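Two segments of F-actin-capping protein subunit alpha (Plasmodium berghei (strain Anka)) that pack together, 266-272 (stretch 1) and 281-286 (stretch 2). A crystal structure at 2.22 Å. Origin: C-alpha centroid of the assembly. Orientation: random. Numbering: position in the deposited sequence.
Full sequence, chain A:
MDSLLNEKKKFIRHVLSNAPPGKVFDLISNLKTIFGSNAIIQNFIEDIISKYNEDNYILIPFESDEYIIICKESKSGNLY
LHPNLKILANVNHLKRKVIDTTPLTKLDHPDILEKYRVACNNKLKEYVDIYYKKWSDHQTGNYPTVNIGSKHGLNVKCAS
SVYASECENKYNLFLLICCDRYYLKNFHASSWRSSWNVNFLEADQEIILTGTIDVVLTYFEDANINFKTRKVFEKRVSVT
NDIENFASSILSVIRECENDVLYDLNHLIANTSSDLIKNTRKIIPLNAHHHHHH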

# COMPACT_ATOMS: atom_id res chain seq x y z
N ASN A 266 17.55 -5.42 11.17
CA ASN A 266 17.63 -6.48 12.17
C ASN A 266 17.17 -6.05 13.57
O ASN A 266 17.01 -6.93 14.44
CB ASN A 266 19.07 -7.04 12.26
CG ASN A 266 19.38 -8.04 11.12
OD1 ASN A 266 18.51 -8.44 10.34
ND2 ASN A 266 20.62 -8.48 11.06
N HIS A 267 17.01 -4.75 13.85
CA HIS A 267 16.47 -4.32 15.15
C HIS A 267 15.09 -3.67 15.10
O HIS A 267 14.72 -2.92 16.03
CB HIS A 267 17.47 -3.40 15.85
CG HIS A 267 18.74 -4.10 16.23
ND1 HIS A 267 19.64 -4.56 15.30
CD2 HIS A 267 19.19 -4.52 17.43
CE1 HIS A 267 20.63 -5.18 15.92
NE2 HIS A 267 20.39 -5.16 17.21
N LEU A 268 14.34 -3.86 14.02
CA LEU A 268 12.95 -3.44 14.01
C LEU A 268 12.14 -4.46 14.78
O LEU A 268 12.41 -5.66 14.68
CB LEU A 268 12.44 -3.39 12.58
CG LEU A 268 13.17 -2.33 11.76
CD1 LEU A 268 12.64 -2.39 10.41
CD2 LEU A 268 12.96 -0.98 12.36
N ILE A 269 11.14 -4.00 15.52
CA ILE A 269 10.19 -4.90 16.15
C ILE A 269 8.76 -4.47 15.91
O ILE A 269 8.48 -3.35 15.46
CB ILE A 269 10.48 -5.00 17.66
CG1 ILE A 269 10.01 -3.71 18.31
CG2 ILE A 269 12.02 -5.19 17.83
CD1 ILE A 269 10.05 -3.70 19.79
N ALA A 270 7.84 -5.40 16.16
CA ALA A 270 6.42 -5.08 16.06
C ALA A 270 5.99 -4.32 17.32
O ALA A 270 6.26 -4.76 18.44
CB ALA A 270 5.63 -6.37 15.89
N ASN A 271 5.33 -3.18 17.14
CA ASN A 271 4.81 -2.43 18.28
C ASN A 271 3.68 -3.23 18.93
O ASN A 271 2.79 -3.74 18.24
CB ASN A 271 4.33 -1.05 17.83
CG ASN A 271 3.93 -0.14 19.01
OD1 ASN A 271 3.82 -0.58 20.14
ND2 ASN A 271 3.68 1.14 18.72
N THR A 272 3.76 -3.46 20.25
CA THR A 272 2.67 -4.09 20.99
C THR A 272 1.94 -3.10 21.90
O THR A 272 1.33 -3.51 22.88
CB THR A 272 3.12 -5.30 21.81
OG1 THR A 272 3.87 -6.20 20.98
CG2 THR A 272 1.89 -6.07 22.33
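Stretch 2 281-286: RKIIPL

Stretch 2 lies alongside stretch 1 as a short antiparallel strand partner. Extended backbone at 268-270 faces extended backbone at 283-285, and the angle between their N-to-C directions is 137°, so the two run in opposite senses but well short of the 180° of an ideal antiparallel pair. The axes approach to 4.5 Å, close enough for direct backbone pairing. The register follows from the nearest CA atoms: as stretch 1 advances from Leu 268 to Asn 271, its partners step backward from Pro 285 to Lys 282. Together the two segments bury 486 Å², both sides summed.

At the start of stretch 1, Asn 266 makes no contact. His 267 touches stretch 2 through its backbone, His 267 O lying 3.6 Å from Pro 285 CA; its side chain points sideways, and ND1 is hydrogen-bonded elsewhere in the structure.

Leu 268 comes next, its CA 4.3 Å from the CA of Pro 285. Its phi/psi of -78/142° is extended, and a CA-H...O contact places Leu 268 CA 3.4 Å from Ile 284 O. The CA-to-CB bond points sideways, yet the end of the side chain comes nearer to stretch 2: with chi1 in m and chi2 in t, Leu 268 CD2 reaches within 4.2 Å of Pro 285 CB. Nearer the backbone, Leu 268 CB sits 4.3 Å from Ile 283 CG2.

Ile 269 supplies the strongest evidence for the pairing. Ile 269 N donates to Ile 284 O at 2.6 Å with an N-H...O angle of 171°, and Ile 284 N returns a bond to Ile 269 O at 2.9 Å and 176°. These short, nearly linear reciprocal bonds define a hydrogen-bonded antiparallel pair, with Ile 269 CA and Ile 284 CA 5.5 Å apart. Ile 269 O also receives a CA-H...O contact from Ile 283 CA at 3.6 Å. Both isoleucine side chains lie on the same face of the sheet and adopt chi1 p, chi2 t; Ile 269 CG1 packs 4.0 Å from Ile 284 CG1. Farther out, Ile 269 CD1 meets Leu 286 CD2 at 3.5 Å, extending the apolar contact beyond the paired residues.

Ala 270 and Ile 283 form the following non-hydrogen-bonded pair, their CA atoms 4.8 Å apart. The side chains share the face opposite that of Ile 269 and Ile 284, as expected from alternation along a strand. Ala 270 has only a methyl group to offer, and just 10 Å² of the residue is covered by stretch 2.

Beyond the strand, Asn 271 continues the connection through both backbone and side chain. Asn 271 N donates to Lys 282 O at 2.8 Å and 164°, while Asn 271 ND2 donates to Arg 281 O at 3.1 Å and 154°. The CA-to-CB bond points toward stretch 2, bringing Asn 271 CB to 4.0 Å from Ile 284 CG1. Thr 272, whose CA-to-CB bond points away, ends the stretch without contact.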

# COMPACT_ATOMS: atom_id res chain seq x y z
N ARG A 281 2.39 3.83 13.91
CA ARG A 281 3.65 3.08 13.92
C ARG A 281 3.36 1.69 14.46
O ARG A 281 3.31 1.48 15.68
CB ARG A 281 4.72 3.79 14.76
CG ARG A 281 4.81 5.23 14.46
CD ARG A 281 5.64 5.95 15.46
NE ARG A 281 5.43 7.37 15.23
CZ ARG A 281 5.76 8.34 16.08
NH1 ARG A 281 6.34 8.04 17.23
NH2 ARG A 281 5.51 9.60 15.77
N LYS A 282 3.10 0.74 13.57
CA LYS A 282 2.98 -0.65 13.98
C LYS A 282 4.32 -1.36 13.98
O LYS A 282 4.49 -2.38 14.64
CB LYS A 282 1.97 -1.38 13.09
CG LYS A 282 0.52 -0.82 13.24
CD LYS A 282 -0.41 -1.56 12.32
CE LYS A 282 -1.90 -1.08 12.49
NZ LYS A 282 -2.03 0.42 12.44
N ILE A 283 5.27 -0.80 13.25
CA ILE A 283 6.63 -1.28 13.19
C ILE A 283 7.52 -0.19 13.74
O ILE A 283 7.37 0.96 13.33
CB ILE A 283 7.05 -1.65 11.76
CG1 ILE A 283 6.15 -2.80 11.29
CG2 ILE A 283 8.51 -1.95 11.72
CD1 ILE A 283 6.34 -3.16 9.86
N ILE A 284 8.39 -0.54 14.66
CA ILE A 284 9.24 0.43 15.31
C ILE A 284 10.62 -0.16 15.64
O ILE A 284 10.79 -1.40 15.63
CB ILE A 284 8.62 0.98 16.60
CG1 ILE A 284 8.26 -0.17 17.51
CG2 ILE A 284 7.43 1.83 16.30
CD1 ILE A 284 8.01 0.29 18.88
N PRO A 285 11.62 0.67 15.82
CA PRO A 285 12.90 0.21 16.37
C PRO A 285 12.90 0.29 17.89
O PRO A 285 12.02 0.87 18.52
CB PRO A 285 13.88 1.21 15.77
CG PRO A 285 13.11 2.47 15.74
CD PRO A 285 11.68 2.08 15.40
N LEU A 286 13.89 -0.39 18.49
CA LEU A 286 14.24 -0.12 19.90
C LEU A 286 15.29 1.00 20.04
O LEU A 286 15.10 1.98 20.77
CB LEU A 286 14.74 -1.38 20.59
CG LEU A 286 13.70 -2.50 20.66
CD1 LEU A 286 14.29 -3.81 21.14
CD2 LEU A 286 12.53 -2.07 21.59